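Local coordinates for protein aminotransferase (Paracoccus denitrificans, PDB 4GRX) that probably catalyses pyridoxal-phosphate-dependent transfer of an amino group between amine donors and keto acceptors, as a class III omega-aminotransferase, at residues Thr157-Tyr162 against Trp197-Glu202; Ala211-Glu216 against Lys248-Ala253; Leu372-Asp377 against Lys452-Leu457. All blocks are in the same frame, centred on the assembly; numbering follows the deposited sequence.

Interaction 1: residues Thr157-Tyr162 against Trp197-Glu202; sequences TRWNAY and WRYGEE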
loop_
_atom_site.group_PDB
_atom_site.type_symbol
_atom_site.label_atom_id
_atom_site.label_comp_id
_atom_site.label_asym_id
_atom_site.label_seq_id
_atom_site.Cartn_x
_atom_site.Cartn_y
_atom_site.Cartn_z
ATOM N N THR A 157 -5.763 -17.269 11.071
ATOM C CA THR A 157 -5.490 -17.627 9.662
ATOM C C THR A 157 -5.001 -19.070 9.573
ATOM O O THR A 157 -5.023 -19.788 10.575
ATOM C CB THR A 157 -4.510 -16.658 8.964
ATOM O OG1 THR A 157 -3.307 -16.512 9.723
ATOM C CG2 THR A 157 -5.146 -15.281 8.778
ATOM N N ARG A 158 -4.569 -19.511 8.393
ATOM C CA ARG A 158 -4.064 -20.890 8.251
ATOM C C ARG A 158 -2.598 -20.944 7.863
ATOM O O ARG A 158 -2.107 -20.077 7.142
ATOM C CB ARG A 158 -4.846 -21.697 7.205
ATOM C CG ARG A 158 -6.220 -22.205 7.602
ATOM C CD ARG A 158 -7.292 -21.179 7.306
ATOM N NE ARG A 158 -7.178 -20.614 5.961
ATOM C CZ ARG A 158 -7.712 -21.157 4.866
ATOM N NH1 ARG A 158 -8.384 -22.302 4.934
ATOM N NH2 ARG A 158 -7.570 -20.554 3.693
ATOM N N TRP A 159 -1.921 -21.996 8.313
ATOM C CA TRP A 159 -0.609 -22.302 7.814
ATOM C C TRP A 159 -0.676 -22.373 6.304
ATOM O O TRP A 159 -1.696 -22.764 5.738
ATOM C CB TRP A 159 -0.055 -23.580 8.449
ATOM C CG TRP A 159 1.436 -23.692 8.226
ATOM C CD1 TRP A 159 2.116 -24.658 7.483
ATOM C CD2 TRP A 159 2.477 -22.748 8.664
ATOM N NE1 TRP A 159 3.457 -24.402 7.470
ATOM C CE2 TRP A 159 3.746 -23.275 8.152
ATOM C CE3 TRP A 159 2.487 -21.577 9.411
ATOM C CZ2 TRP A 159 4.955 -22.636 8.380
ATOM C CZ3 TRP A 159 3.711 -20.943 9.640
ATOM C CH2 TRP A 159 4.917 -21.466 9.141
ATOM N N ASN A 160 0.391 -21.931 5.639
ATOM C CA ASN A 160 0.429 -21.762 4.181
ATOM C C ASN A 160 -0.432 -20.611 3.654
ATOM O O ASN A 160 -0.434 -20.360 2.451
ATOM C CB ASN A 160 0.097 -23.064 3.437
ATOM C CG ASN A 160 1.116 -24.170 3.681
ATOM O OD1 ASN A 160 2.320 -23.926 3.785
ATOM N ND2 ASN A 160 0.635 -25.408 3.748
ATOM N N ALA A 161 -1.165 -19.904 4.512
ATOM C CA ALA A 161 -1.944 -18.754 4.030
ATOM C C ALA A 161 -1.016 -17.649 3.528
ATOM O O ALA A 161 0.133 -17.508 3.990
ATOM C CB ALA A 161 -2.848 -18.211 5.117
ATOM N N TYR A 162 -1.489 -16.867 2.573
ATOM C CA TYR A 162 -0.741 -15.677 2.216
ATOM C C TYR A 162 -1.691 -14.495 2.165
ATOM O O TYR A 162 -2.616 -14.471 1.358
ATOM C CB TYR A 162 0.006 -15.865 0.891
ATOM C CG TYR A 162 0.896 -14.684 0.527
ATOM C CD1 TYR A 162 2.271 -14.700 0.809
ATOM C CD2 TYR A 162 0.362 -13.547 -0.082
ATOM C CE1 TYR A 162 3.078 -13.623 0.489
ATOM C CE2 TYR A 162 1.164 -12.471 -0.409
ATOM C CZ TYR A 162 2.511 -12.517 -0.119
ATOM O OH TYR A 162 3.278 -11.450 -0.455
ATOM N N TRP A 197 -3.911 -33.972 1.178
ATOM C CA TRP A 197 -2.792 -34.784 0.723
ATOM C C TRP A 197 -1.583 -34.627 1.607
ATOM O O TRP A 197 -0.892 -35.596 1.891
ATOM C CB TRP A 197 -2.471 -34.416 -0.716
ATOM C CG TRP A 197 -1.337 -35.195 -1.338
ATOM C CD1 TRP A 197 -1.411 -36.413 -1.992
ATOM C CD2 TRP A 197 0.087 -34.806 -1.423
ATOM N NE1 TRP A 197 -0.180 -36.798 -2.444
ATOM C CE2 TRP A 197 0.761 -35.887 -2.136
ATOM C CE3 TRP A 197 0.839 -33.716 -0.986
ATOM C CZ2 TRP A 197 2.126 -35.866 -2.392
ATOM C CZ3 TRP A 197 2.218 -33.703 -1.251
ATOM C CH2 TRP A 197 2.842 -34.752 -1.940
ATOM N N ARG A 198 -1.310 -33.408 2.057
ATOM C CA ARG A 198 -0.147 -33.180 2.901
ATOM C C ARG A 198 -0.399 -33.536 4.367
ATOM O O ARG A 198 0.424 -34.202 4.991
ATOM C CB ARG A 198 0.373 -31.742 2.768
ATOM C CG ARG A 198 1.549 -31.416 3.686
ATOM C CD ARG A 198 2.519 -30.385 3.087
ATOM N NE ARG A 198 3.486 -31.041 2.201
ATOM C CZ ARG A 198 3.707 -30.706 0.927
ATOM N NH1 ARG A 198 3.056 -29.675 0.359
ATOM N NH2 ARG A 198 4.599 -31.402 0.223
ATOM N N TYR A 199 -1.534 -33.114 4.909
ATOM C CA TYR A 199 -1.703 -33.127 6.361
ATOM C C TYR A 199 -2.663 -34.203 6.892
ATOM O O TYR A 199 -2.810 -34.365 8.110
ATOM C CB TYR A 199 -2.042 -31.714 6.886
ATOM C CG TYR A 199 -0.968 -30.658 6.587
ATOM C CD1 TYR A 199 -1.156 -29.691 5.578
ATOM C CD2 TYR A 199 0.235 -30.623 7.306
ATOM C CE1 TYR A 199 -0.182 -28.733 5.298
ATOM C CE2 TYR A 199 1.215 -29.666 7.039
ATOM C CZ TYR A 199 1.006 -28.725 6.034
ATOM O OH TYR A 199 1.976 -27.772 5.776
ATOM N N GLY A 200 -3.296 -34.944 5.981
ATOM C CA GLY A 200 -4.182 -36.052 6.357
ATOM C C GLY A 200 -3.384 -37.165 7.002
ATOM O O GLY A 200 -2.257 -37.422 6.596
ATOM N N GLU A 201 -3.959 -37.824 8.004
ATOM C CA GLU A 201 -3.244 -38.877 8.741
ATOM C C GLU A 201 -3.386 -40.302 8.184
ATOM O O GLU A 201 -4.273 -40.585 7.373
ATOM C CB GLU A 201 -3.609 -38.840 10.219
ATOM C CG GLU A 201 -2.750 -37.869 11.002
ATOM C CD GLU A 201 -3.375 -37.460 12.322
ATOM O OE1 GLU A 201 -4.188 -38.247 12.870
ATOM O OE2 GLU A 201 -3.053 -36.349 12.812
ATOM N N GLU A 202 -2.492 -41.185 8.631
ATOM C CA GLU A 202 -2.509 -42.595 8.254
ATOM C C GLU A 202 -3.935 -43.116 8.383
ATOM O O GLU A 202 -4.530 -43.057 9.464
ATOM C CB GLU A 202 -1.557 -43.403 9.144
ATOM C CG GLU A 202 -1.005 -44.677 8.499
ATOM C CD GLU A 202 -0.513 -45.726 9.509
ATOM O OE1 GLU A 202 -0.272 -45.390 10.696
ATOM O OE2 GLU A 202 -0.367 -46.912 9.117
#

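Interaction 2: residues Ala211-Glu216 against Lys248-Ala253; sequences ARLARE and KGYFQA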
loop_
_atom_site.group_PDB
_atom_site.type_symbol
_atom_site.label_atom_id
_atom_site.label_comp_id
_atom_site.label_asym_id
_atom_site.label_seq_id
_atom_site.Cartn_x
_atom_site.Cartn_y
_atom_site.Cartn_z
ATOM N N ALA A 211 -13.436 -32.978 9.720
ATOM C CA ALA A 211 -13.928 -32.972 11.095
ATOM C C ALA A 211 -12.822 -32.629 12.116
ATOM O O ALA A 211 -13.087 -31.913 13.091
ATOM C CB ALA A 211 -14.612 -34.281 11.434
ATOM N N ARG A 212 -11.591 -33.098 11.874
ATOM C CA ARG A 212 -10.463 -32.779 12.758
ATOM C C ARG A 212 -10.159 -31.295 12.736
ATOM O O ARG A 212 -9.872 -30.717 13.781
ATOM C CB ARG A 212 -9.209 -33.595 12.446
ATOM C CG ARG A 212 -7.970 -33.152 13.222
ATOM C CD ARG A 212 -6.880 -34.218 13.323
ATOM N NE ARG A 212 -6.381 -34.700 12.021
ATOM C CZ ARG A 212 -5.446 -34.093 11.287
ATOM N NH1 ARG A 212 -4.902 -32.966 11.723
ATOM N NH2 ARG A 212 -5.060 -34.611 10.113
ATOM N N LEU A 213 -10.243 -30.658 11.570
ATOM C CA LEU A 213 -9.993 -29.202 11.525
ATOM C C LEU A 213 -11.136 -28.381 12.142
ATOM O O LEU A 213 -10.903 -27.317 12.709
ATOM C CB LEU A 213 -9.679 -28.714 10.104
ATOM C CG LEU A 213 -8.450 -29.283 9.370
ATOM C CD1 LEU A 213 -8.378 -28.728 7.957
ATOM C CD2 LEU A 213 -7.137 -29.033 10.100
ATOM N N ALA A 214 -12.367 -28.874 12.036
ATOM C CA ALA A 214 -13.500 -28.199 12.656
ATOM C C ALA A 214 -13.275 -28.244 14.168
ATOM O O ALA A 214 -13.441 -27.252 14.882
ATOM C CB ALA A 214 -14.810 -28.884 12.261
ATOM N N ARG A 215 -12.853 -29.416 14.621
ATOM C CA ARG A 215 -12.548 -29.692 16.007
ATOM C C ARG A 215 -11.368 -28.843 16.473
ATOM O O ARG A 215 -11.412 -28.264 17.560
ATOM C CB ARG A 215 -12.249 -31.182 16.147
ATOM C CG ARG A 215 -12.205 -31.730 17.558
ATOM C CD ARG A 215 -12.407 -33.242 17.554
ATOM N NE ARG A 215 -11.427 -33.954 16.729
ATOM C CZ ARG A 215 -11.737 -34.779 15.720
ATOM N NH1 ARG A 215 -13.012 -35.018 15.400
ATOM N NH2 ARG A 215 -10.770 -35.384 15.033
ATOM N N GLU A 216 -10.325 -28.760 15.653
ATOM C CA GLU A 216 -9.127 -27.978 15.989
ATOM C C GLU A 216 -9.476 -26.501 16.189
ATOM O O GLU A 216 -8.913 -25.841 17.072
ATOM C CB GLU A 216 -8.024 -28.135 14.924
ATOM C CG GLU A 216 -6.852 -27.164 15.089
ATOM C CD GLU A 216 -6.142 -26.791 13.778
ATOM O OE1 GLU A 216 -6.726 -26.113 12.895
ATOM O OE2 GLU A 216 -4.963 -27.157 13.629
ATOM N N LYS A 248 -12.880 -31.156 0.922
ATOM C CA LYS A 248 -14.336 -31.090 0.696
ATOM C C LYS A 248 -15.136 -30.860 1.969
ATOM O O LYS A 248 -15.019 -31.636 2.909
ATOM C CB LYS A 248 -14.852 -32.350 -0.009
ATOM C CG LYS A 248 -16.378 -32.360 -0.129
ATOM C CD LYS A 248 -16.943 -33.528 -0.931
ATOM C CE LYS A 248 -16.392 -33.557 -2.357
ATOM N NZ LYS A 248 -16.541 -32.253 -3.075
ATOM N N GLY A 249 -15.949 -29.800 1.982
ATOM C CA GLY A 249 -16.826 -29.496 3.112
ATOM C C GLY A 249 -16.160 -28.707 4.226
ATOM O O GLY A 249 -16.743 -28.501 5.299
ATOM N N TYR A 250 -14.948 -28.231 3.975
ATOM C CA TYR A 250 -14.221 -27.430 4.959
ATOM C C TYR A 250 -14.992 -26.202 5.412
ATOM O O TYR A 250 -15.223 -26.018 6.619
ATOM C CB TYR A 250 -12.866 -27.017 4.403
ATOM C CG TYR A 250 -12.041 -26.079 5.252
ATOM C CD1 TYR A 250 -11.395 -26.530 6.407
ATOM C CD2 TYR A 250 -11.863 -24.743 4.874
ATOM C CE1 TYR A 250 -10.590 -25.682 7.163
ATOM C CE2 TYR A 250 -11.073 -23.879 5.633
ATOM C CZ TYR A 250 -10.430 -24.356 6.769
ATOM O OH TYR A 250 -9.644 -23.517 7.511
ATOM N N PHE A 251 -15.384 -25.362 4.460
ATOM C CA PHE A 251 -16.041 -24.113 4.808
ATOM C C PHE A 251 -17.415 -24.336 5.407
ATOM O O PHE A 251 -17.849 -23.577 6.279
ATOM C CB PHE A 251 -16.091 -23.177 3.614
ATOM C CG PHE A 251 -14.776 -22.522 3.323
ATOM C CD1 PHE A 251 -14.044 -22.873 2.197
ATOM C CD2 PHE A 251 -14.252 -21.581 4.197
ATOM C CE1 PHE A 251 -12.823 -22.270 1.929
ATOM C CE2 PHE A 251 -13.030 -20.978 3.947
ATOM C CZ PHE A 251 -12.311 -21.321 2.808
ATOM N N GLN A 252 -18.058 -25.419 4.978
ATOM C CA GLN A 252 -19.328 -25.848 5.538
ATOM C C GLN A 252 -19.223 -26.251 6.999
ATOM O O GLN A 252 -20.130 -25.964 7.767
ATOM C CB GLN A 252 -19.945 -26.965 4.695
ATOM C CG GLN A 252 -20.534 -26.453 3.387
ATOM C CD GLN A 252 -19.478 -25.957 2.399
ATOM O OE1 GLN A 252 -18.333 -26.433 2.395
ATOM N NE2 GLN A 252 -19.857 -24.993 1.556
ATOM N N ALA A 253 -18.135 -26.916 7.382
ATOM C CA ALA A 253 -17.892 -27.237 8.797
ATOM C C ALA A 253 -17.349 -26.036 9.580
ATOM O O ALA A 253 -17.646 -25.882 10.766
ATOM C CB ALA A 253 -16.940 -28.413 8.928
#

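Interaction 3: residues Leu372-Asp377 against Lys452-Leu457; sequences LKRIAD and KLEKAL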
loop_
_atom_site.group_PDB
_atom_site.type_symbol
_atom_site.label_atom_id
_atom_site.label_comp_id
_atom_site.label_asym_id
_atom_site.label_seq_id
_atom_site.Cartn_x
_atom_site.Cartn_y
_atom_site.Cartn_z
ATOM N N LEU A 372 -2.378 -31.672 -16.774
ATOM C CA LEU A 372 -1.669 -31.890 -15.522
ATOM C C LEU A 372 -1.712 -33.341 -15.065
ATOM O O LEU A 372 -0.693 -33.875 -14.626
ATOM C CB LEU A 372 -2.219 -30.992 -14.437
ATOM C CG LEU A 372 -2.223 -29.504 -14.762
ATOM C CD1 LEU A 372 -2.914 -28.790 -13.622
ATOM C CD2 LEU A 372 -0.823 -28.934 -15.000
ATOM N N LYS A 373 -2.888 -33.968 -15.175
ATOM C CA LYS A 373 -3.059 -35.404 -14.886
ATOM C C LYS A 373 -2.115 -36.259 -15.720
ATOM O O LYS A 373 -1.554 -37.225 -15.219
ATOM C CB LYS A 373 -4.503 -35.849 -15.125
ATOM C CG LYS A 373 -4.828 -37.233 -14.589
ATOM C CD LYS A 373 -5.889 -37.901 -15.446
ATOM C CE LYS A 373 -6.565 -39.027 -14.686
ATOM N NZ LYS A 373 -7.764 -39.543 -15.403
ATOM N N ARG A 374 -1.953 -35.894 -16.991
ATOM C CA ARG A 374 -0.973 -36.540 -17.869
ATOM C C ARG A 374 0.447 -36.285 -17.339
ATOM O O ARG A 374 1.242 -37.229 -17.231
ATOM C CB ARG A 374 -1.139 -36.074 -19.333
ATOM C CG ARG A 374 -0.324 -36.845 -20.374
ATOM C CD ARG A 374 -0.710 -36.501 -21.816
ATOM N NE ARG A 374 -0.530 -35.083 -22.168
ATOM C CZ ARG A 374 -1.507 -34.163 -22.222
ATOM N NH1 ARG A 374 -2.774 -34.483 -21.954
ATOM N NH2 ARG A 374 -1.221 -32.901 -22.551
ATOM N N ILE A 375 0.740 -35.031 -16.978
ATOM C CA ILE A 375 2.077 -34.642 -16.513
ATOM C C ILE A 375 2.447 -35.255 -15.163
ATOM O O ILE A 375 3.597 -35.610 -14.940
ATOM C CB ILE A 375 2.273 -33.107 -16.539
ATOM C CG1 ILE A 375 2.291 -32.618 -17.991
ATOM C CG2 ILE A 375 3.610 -32.709 -15.933
ATOM C CD1 ILE A 375 2.186 -31.118 -18.160
ATOM N N ALA A 376 1.463 -35.409 -14.285
ATOM C CA ALA A 376 1.670 -35.952 -12.943
ATOM C C ALA A 376 1.995 -37.448 -12.929
ATOM O O ALA A 376 2.253 -38.021 -11.868
ATOM C CB ALA A 376 0.447 -35.688 -12.086
ATOM N N ASP A 377 1.980 -38.077 -14.100
ATOM C CA ASP A 377 2.156 -39.531 -14.203
ATOM C C ASP A 377 3.522 -40.044 -13.734
ATOM O O ASP A 377 3.622 -41.157 -13.210
ATOM C CB ASP A 377 1.918 -39.998 -15.637
ATOM C CG ASP A 377 1.541 -41.461 -15.713
ATOM O OD1 ASP A 377 1.018 -42.000 -14.708
ATOM O OD2 ASP A 377 1.762 -42.068 -16.785
ATOM N N LYS A 452 6.350 -26.991 -23.084
ATOM C CA LYS A 452 7.515 -26.331 -22.478
ATOM C C LYS A 452 7.794 -26.805 -21.036
ATOM O O LYS A 452 8.950 -27.121 -20.695
ATOM C CB LYS A 452 7.397 -24.803 -22.575
ATOM C CG LYS A 452 7.619 -24.305 -23.994
ATOM C CD LYS A 452 7.375 -22.818 -24.145
ATOM C CE LYS A 452 7.840 -22.344 -25.507
ATOM N NZ LYS A 452 7.850 -20.864 -25.558
ATOM N N LEU A 453 6.736 -26.880 -20.221
ATOM C CA LEU A 453 6.838 -27.363 -18.849
ATOM C C LEU A 453 7.405 -28.775 -18.772
ATOM O O LEU A 453 8.248 -29.056 -17.935
ATOM C CB LEU A 453 5.478 -27.302 -18.143
ATOM C CG LEU A 453 5.445 -27.670 -16.652
ATOM C CD1 LEU A 453 6.544 -26.965 -15.863
ATOM C CD2 LEU A 453 4.083 -27.374 -16.055
ATOM N N GLU A 454 6.944 -29.647 -19.657
ATOM C CA GLU A 454 7.338 -31.051 -19.660
ATOM C C GLU A 454 8.808 -31.251 -19.951
ATOM O O GLU A 454 9.468 -32.074 -19.313
ATOM C CB GLU A 454 6.544 -31.813 -20.706
ATOM C CG GLU A 454 5.063 -31.906 -20.434
ATOM C CD GLU A 454 4.576 -33.315 -20.640
ATOM O OE1 GLU A 454 3.578 -33.516 -21.381
ATOM O OE2 GLU A 454 5.222 -34.223 -20.066
ATOM N N LYS A 455 9.300 -30.513 -20.941
ATOM C CA LYS A 455 10.705 -30.546 -21.317
ATOM C C LYS A 455 11.567 -30.128 -20.119
ATOM O O LYS A 455 12.495 -30.847 -19.728
ATOM C CB LYS A 455 10.946 -29.635 -22.522
ATOM C CG LYS A 455 12.140 -30.036 -23.377
ATOM C CD LYS A 455 12.162 -29.290 -24.707
ATOM C CE LYS A 455 10.815 -29.366 -25.426
ATOM N NZ LYS A 455 10.943 -29.037 -26.874
ATOM N N ALA A 456 11.219 -28.985 -19.527
ATOM C CA ALA A 456 11.835 -28.506 -18.291
ATOM C C ALA A 456 11.868 -29.591 -17.218
ATOM O O ALA A 456 12.925 -29.855 -16.642
ATOM C CB ALA A 456 11.117 -27.269 -17.783
ATOM N N LEU A 457 10.731 -30.244 -16.972
ATOM C CA LEU A 457 10.692 -31.315 -15.977
ATOM C C LEU A 457 11.628 -32.492 -16.326
ATOM O O LEU A 457 12.332 -33.004 -15.451
ATOM C CB LEU A 457 9.256 -31.799 -15.700
ATOM C CG LEU A 457 8.239 -30.796 -15.142
ATOM C CD1 LEU A 457 6.851 -31.413 -15.080
ATOM C CD2 LEU A 457 8.639 -30.246 -13.778
#

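Interaction 1: residues Thr157-Tyr162 against Trp197-Glu202
Tyr199 reaches the turn that follows strand 154-158 through the far end of its ring, where it meets Asn160 and Trp159; the CA atoms of Trp159 and Tyr199 stay 11.0 Å apart. At its root, CB carries the ring with CG anti to the carbonyl carbon (chi1 -60°), which sends the phenol across from the last turn of helix 196-199. The centre of the ring is covered on one face by CG of the preceding residue, Arg198. Farther out, Tyr199 CE1 lies 3.8 Å from Asn160 ND2, and CZ is close to the same nitrogen. The amide comes from the opposite direction, and its nitrogen sits in the ring plane at the phenol edge, with amide and ring planes 40° apart. At the tip, Asn160 ND2 donates a weak hydrogen bond to Tyr199 OH, 3.4 Å long and bent to 139° at the hydrogen. The same OH approaches the indole of Trp159 in its plane, at the pyrrole edge, 3.6 Å from Trp159 CD1. One hydroxyl thus touches two consecutive side chains, yet just 89 Å² is buried in all, a light surface contact. Those two residues are the central pair of a type II beta turn running from Arg158 to Ala161, and the positive phi of Asn160 is what that turn needs at its third position. The turn follows the C-terminal end of strand 154-158 and leads straight to Tyr162, which lines the delta-amino valeric acid pocket: a loop leaving the large mixed sheet for the active site, as in fold type I PLP enzymes.

Interaction 2: residues Ala211-Glu216 against Lys248-Ala253
Leu213 and Ala214 of helix 206-224 form an apolar helix-to-helix contact with Tyr250 and Ala253 in the first turn of helix 250-260, beside the large mixed sheet. Helix 250-260 is the connection of a beta-alpha-beta crossover between the neighbouring parallel strands 229-234 and 265-268, while helix 206-224 precedes the first of these strands. The backbones come closest where two alanines meet, the CA atoms of Ala214 and Ala253 being 5.9 Å apart. Ala253 points its CB at helix 206-224, whereas Ala214 presents its flank, and Ala214 CB lies 4.0 Å from Ala253 CB. Next to this pair, Leu213 and Tyr250 cross at about a right angle. One methyl does the touching: Leu213 CD1, 3.8 Å from Tyr250 CE1 and 4.0 Å from Tyr250 CD1, meets the CD1-CE1 bond of the ring obliquely. With Tyr250 CG anti to the backbone N (chi1 175°), the ring is carried out until that bond comes against the leucine, while OH goes on to Arg158. Pro194 touches both side chains. No hydrogen bond or charge pair links the segments, and 135 Å² is buried, so the contact rests on apolar burial and close packing, with no directional bond between the two helices here.

Interaction 3: residues Leu372-Asp377 against Lys452-Leu457
Ile375 forks against helix 443-463, one branch lying over Glu454 and the other meeting Leu457. Of the 208 Å² buried between the segments, 86 Å² is on this one residue. Its torsion settles the split: CG1 stands anti to the carbonyl carbon (chi1 -68°), which leaves CG2 anti to the backbone N, and the two carbons diverge along the facing helix. The longer arm, CG1 with CD1, crosses the glutamate obliquely. Ile375 CD1 lies 3.8 Å from Glu454 CG, while Ile375 CG1 lies 3.6 Å from Glu454 CD. That CG1 sits over the face of the carboxylate, nearly above CD, which is why Ile375 CG1 is at similar distances from both oxygens, 3.7 Å from Glu454 OE1 and 3.9 Å from Glu454 OE2. On the other branch, Ile375 CG2 comes within 3.6 Å of Leu457 CD1, the two side chains crossing at about a right angle. Ile375 is the last residue of helix 357-375, which a short loop joins to strand 381-387. Both helices pack on the antiparallel sheet 381-387, 390-395 and 432-435, the alpha/beta layer expected of the small C-terminal domain in fold type I aminotransferases; Leu393 of its middle strand touches Ile375 and Leu453 alike. Glu454 is bent at its second torsion (chi2 -134°), which turns a side chain leaving its helix at an angle back over the isoleucine. Its charge is met by a salt bridge from Glu454 OE2 to Arg378. Were Glu454 shortened to an alanine, the CG1-CD1 arm of Ile375 would probably lose its cover and Arg378 its carboxylate mate. Arg374 approaches from the edge of the interface, but Arg374 NE stays 4.5 Å from Glu454 OE1, beyond a salt bridge, so any attraction is probably long-range.

Overall arrangement
Interactions 1 and 2 are neighbours, with centres 12 Å apart, and two probable hydrogen bonds tie them: Tyr199 O to Arg212 NH2 at 3.0 Å, and Arg158 NH1 to Tyr250 OH at 3.1 Å. The helices 196-199 and 206-224 follow each other in the chain, and both contacts lie on the same side of the chain's centre. Interaction 1 lies nearest the ligand: Tyr162 touches the bound delta-amino valeric acid, and the Asn160 side chain is about 10 Å from it. Interaction 3 is separate, on the small antiparallel sheet, its centre 25 Å from that of interaction 1 and 32 Å from that of interaction 2; nearest atoms are about 10 and 17 Å away.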